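Local coordinates for hydroxylacyl-CoA dehydrogenase (Streptomyces coelicolor, PDB 5BKA), which probably acts in biosynthesis of the polyketide antibiotic actinorhodin, as a noncanonical SnoaL-like member of the NTF2-like superfamily, at the interface of chains A and B. Coordinates in Å, arbitrary orientation; residue numbers count along the deposited sequence, not the author numbering. Chains: chain A/B, Hydroxylacyl-CoA dehydrogenase.

The interface of chains A and B. Residues chain A 79, 102, 111, 113; chain B 100, 113-114, 116.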
ATOM      1  N   TRP A  79      -5.715   3.691   6.235  1.00 21.28           N
ATOM      2  CA  TRP A  79      -4.767   2.959   5.408  1.00 20.51           C
ATOM      3  C   TRP A  79      -3.597   2.461   6.246  1.00 21.60           C
ATOM      4  O   TRP A  79      -3.110   3.167   7.130  1.00 22.87           O
ATOM      5  CB  TRP A  79      -4.253   3.854   4.279  1.00 19.92           C
ATOM      6  CG  TRP A  79      -5.204   3.968   3.132  1.00 20.79           C
ATOM      7  CD1 TRP A  79      -6.537   4.256   3.197  1.00 18.68           C
ATOM      8  CD2 TRP A  79      -4.898   3.788   1.746  1.00 17.97           C
ATOM      9  NE1 TRP A  79      -7.080   4.268   1.935  1.00 18.59           N
ATOM     10  CE2 TRP A  79      -6.095   3.982   1.026  1.00 22.44           C
ATOM     11  CE3 TRP A  79      -3.729   3.483   1.042  1.00 18.07           C
ATOM     12  CZ2 TRP A  79      -6.157   3.879  -0.362  1.00 20.88           C
ATOM     13  CZ3 TRP A  79      -3.793   3.378  -0.339  1.00 20.81           C
ATOM     14  CH2 TRP A  79      -4.998   3.577  -1.025  1.00 19.01           C
ATOM     15  N   LEU A 102      -7.649   8.927   6.339  1.00 19.68           N
ATOM     16  CA  LEU A 102      -8.293   9.747   5.324  1.00 19.26           C
ATOM     17  C   LEU A 102      -9.670  10.149   5.830  1.00 23.48           C
ATOM     18  O   LEU A 102     -10.401   9.316   6.373  1.00 21.45           O
ATOM     19  CB  LEU A 102      -8.422   8.987   4.000  1.00 18.45           C
ATOM     20  CG  LEU A 102      -7.250   8.959   3.014  1.00 17.23           C
ATOM     21  CD1 LEU A 102      -6.044   8.236   3.590  1.00 17.08           C
ATOM     22  CD2 LEU A 102      -7.684   8.307   1.703  1.00 16.81           C
ATOM     23  N   PRO A 111      -9.613  13.968  -0.471  1.00 23.04           N
ATOM     24  CA  PRO A 111      -9.727  13.706   0.962  1.00 24.15           C
ATOM     25  C   PRO A 111      -8.845  14.641   1.774  1.00 22.69           C
ATOM     26  O   PRO A 111      -7.875  15.221   1.281  1.00 26.43           O
ATOM     27  CB  PRO A 111      -9.264  12.251   1.106  1.00 21.50           C
ATOM     28  CG  PRO A 111      -9.212  11.697  -0.297  1.00 22.40           C
ATOM     29  CD  PRO A 111      -8.944  12.866  -1.185  1.00 18.69           C
ATOM     30  N   PHE A 113      -6.239  14.581   4.939  1.00 18.78           N
ATOM     31  CA  PHE A 113      -5.300  13.586   5.434  1.00 18.34           C
ATOM     32  C   PHE A 113      -4.835  13.920   6.845  1.00 19.28           C
ATOM     33  O   PHE A 113      -4.753  15.089   7.236  1.00 19.91           O
ATOM     34  CB  PHE A 113      -4.089  13.468   4.504  1.00 17.20           C
ATOM     35  CG  PHE A 113      -4.433  12.991   3.120  1.00 20.93           C
ATOM     36  CD1 PHE A 113      -4.696  13.897   2.105  1.00 21.96           C
ATOM     37  CD2 PHE A 113      -4.496  11.637   2.836  1.00 16.05           C
ATOM     38  CE1 PHE A 113      -5.015  13.460   0.832  1.00 18.73           C
ATOM     39  CE2 PHE A 113      -4.813  11.195   1.565  1.00 16.25           C
ATOM     40  CZ  PHE A 113      -5.073  12.108   0.561  1.00 17.52           C
TER
ATOM     41  N   LEU B 100      -7.045   4.830  -3.804  1.00 21.13           N
ATOM     42  CA  LEU B 100      -6.826   6.270  -3.758  1.00 20.88           C
ATOM     43  C   LEU B 100      -6.094   6.665  -5.030  1.00 21.23           C
ATOM     44  O   LEU B 100      -5.006   6.148  -5.311  1.00 21.19           O
ATOM     45  CB  LEU B 100      -6.022   6.684  -2.518  1.00 20.23           C
ATOM     46  CG  LEU B 100      -5.653   8.169  -2.397  1.00 24.11           C
ATOM     47  CD1 LEU B 100      -6.895   9.046  -2.287  1.00 20.46           C
ATOM     48  CD2 LEU B 100      -4.725   8.403  -1.211  1.00 19.64           C
ATOM     49  N   PHE B 113      -4.889  14.584  -4.881  1.00 22.79           N
ATOM     50  CA  PHE B 113      -5.500  13.316  -4.495  1.00 22.09           C
ATOM     51  C   PHE B 113      -7.008  13.291  -4.736  1.00 22.61           C
ATOM     52  O   PHE B 113      -7.677  14.328  -4.741  1.00 23.31           O
ATOM     53  CB  PHE B 113      -5.242  13.036  -3.007  1.00 21.22           C
ATOM     54  CG  PHE B 113      -3.786  12.914  -2.648  1.00 20.85           C
ATOM     55  CD1 PHE B 113      -3.169  11.680  -2.664  1.00 20.45           C
ATOM     56  CD2 PHE B 113      -3.035  14.031  -2.298  1.00 21.12           C
ATOM     57  CE1 PHE B 113      -1.839  11.545  -2.338  1.00 20.35           C
ATOM     58  CE2 PHE B 113      -1.685  13.904  -1.971  1.00 24.18           C
ATOM     59  CZ  PHE B 113      -1.091  12.654  -1.992  1.00 20.64           C
ATOM     60  N   GLY B 114      -7.546  12.090  -4.928  1.00 22.45           N
ATOM     61  CA  GLY B 114      -8.963  11.927  -5.152  1.00 23.12           C
ATOM     62  C   GLY B 114      -9.217  11.350  -6.528  1.00 25.22           C
ATOM     63  O   GLY B 114      -8.479  11.620  -7.479  1.00 24.31           O
ATOM     64  N   SER B 116     -11.183   8.955  -3.443  1.00 22.99           N
ATOM     65  CA  SER B 116     -11.017   7.786  -2.590  1.00 22.54           C
ATOM     66  C   SER B 116     -12.147   6.816  -2.911  1.00 23.45           C
ATOM     67  O   SER B 116     -13.315   7.213  -2.951  1.00 26.17           O
ATOM     68  CB  SER B 116     -11.039   8.192  -1.113  1.00 25.38           C
ATOM     69  OG  SER B 116     -11.068   7.072  -0.245  1.00 22.24           O
TER
HETATM   70  O   HOH W   1      -9.511   5.003   0.457  1.00 19.66           O
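A:Phe113 and B:Phe113, the same residue from two copies of the protein, meet edge to face at the apolar centre, their planes turned 62° apart. The CZ–CE1 edge of A:Phe113 stands over the root of the B:Phe113 ring rather than its middle, with CZ 3.6 Å from CG of B:Phe113. The arrangement is therefore unequal: one copy offers a ring edge and the other a face.

Beside this pair, B:Leu100 projects from strand 93-105 into a wall of chain A side chains. Its CG lies anti to the backbone N (chi1 176°), and its two methyls part to different neighbours. CD2 packs against A:Phe113, 3.9 Å from the ring atom CE2, while CD1 lies 4.0 Å from CG of A:Pro111 and also approaches CD2 of A:Leu102. Nearer the backbone, CB of B:Leu100 rests 3.5 Å from CZ2 at the benzo end of A:Trp79, whose CH2 is almost as near. A:Pro111 also reaches toward the backbone of B:Phe113 and B:Gly114 through CD, and its CG sits 4.0 Å from CB of B:Ser116.

At the polar rim, a water joins the chains. The indole NE1 of A:Trp79 lies 2.9 Å from the oxygen of this water, which sits in the plane of the indole, at its edge; the B:Ser116 hydroxyl OG is 2.7 Å from the same water oxygen. The indole thus uses its carbon end for packing and its N-H for the bridge.

The patch joins strand residues of both chains with A:Pro111 from a loop, and probably helps hold neighbouring SnoaL-like subunits together, although the structure alone does not prove that this assembly forms in solution.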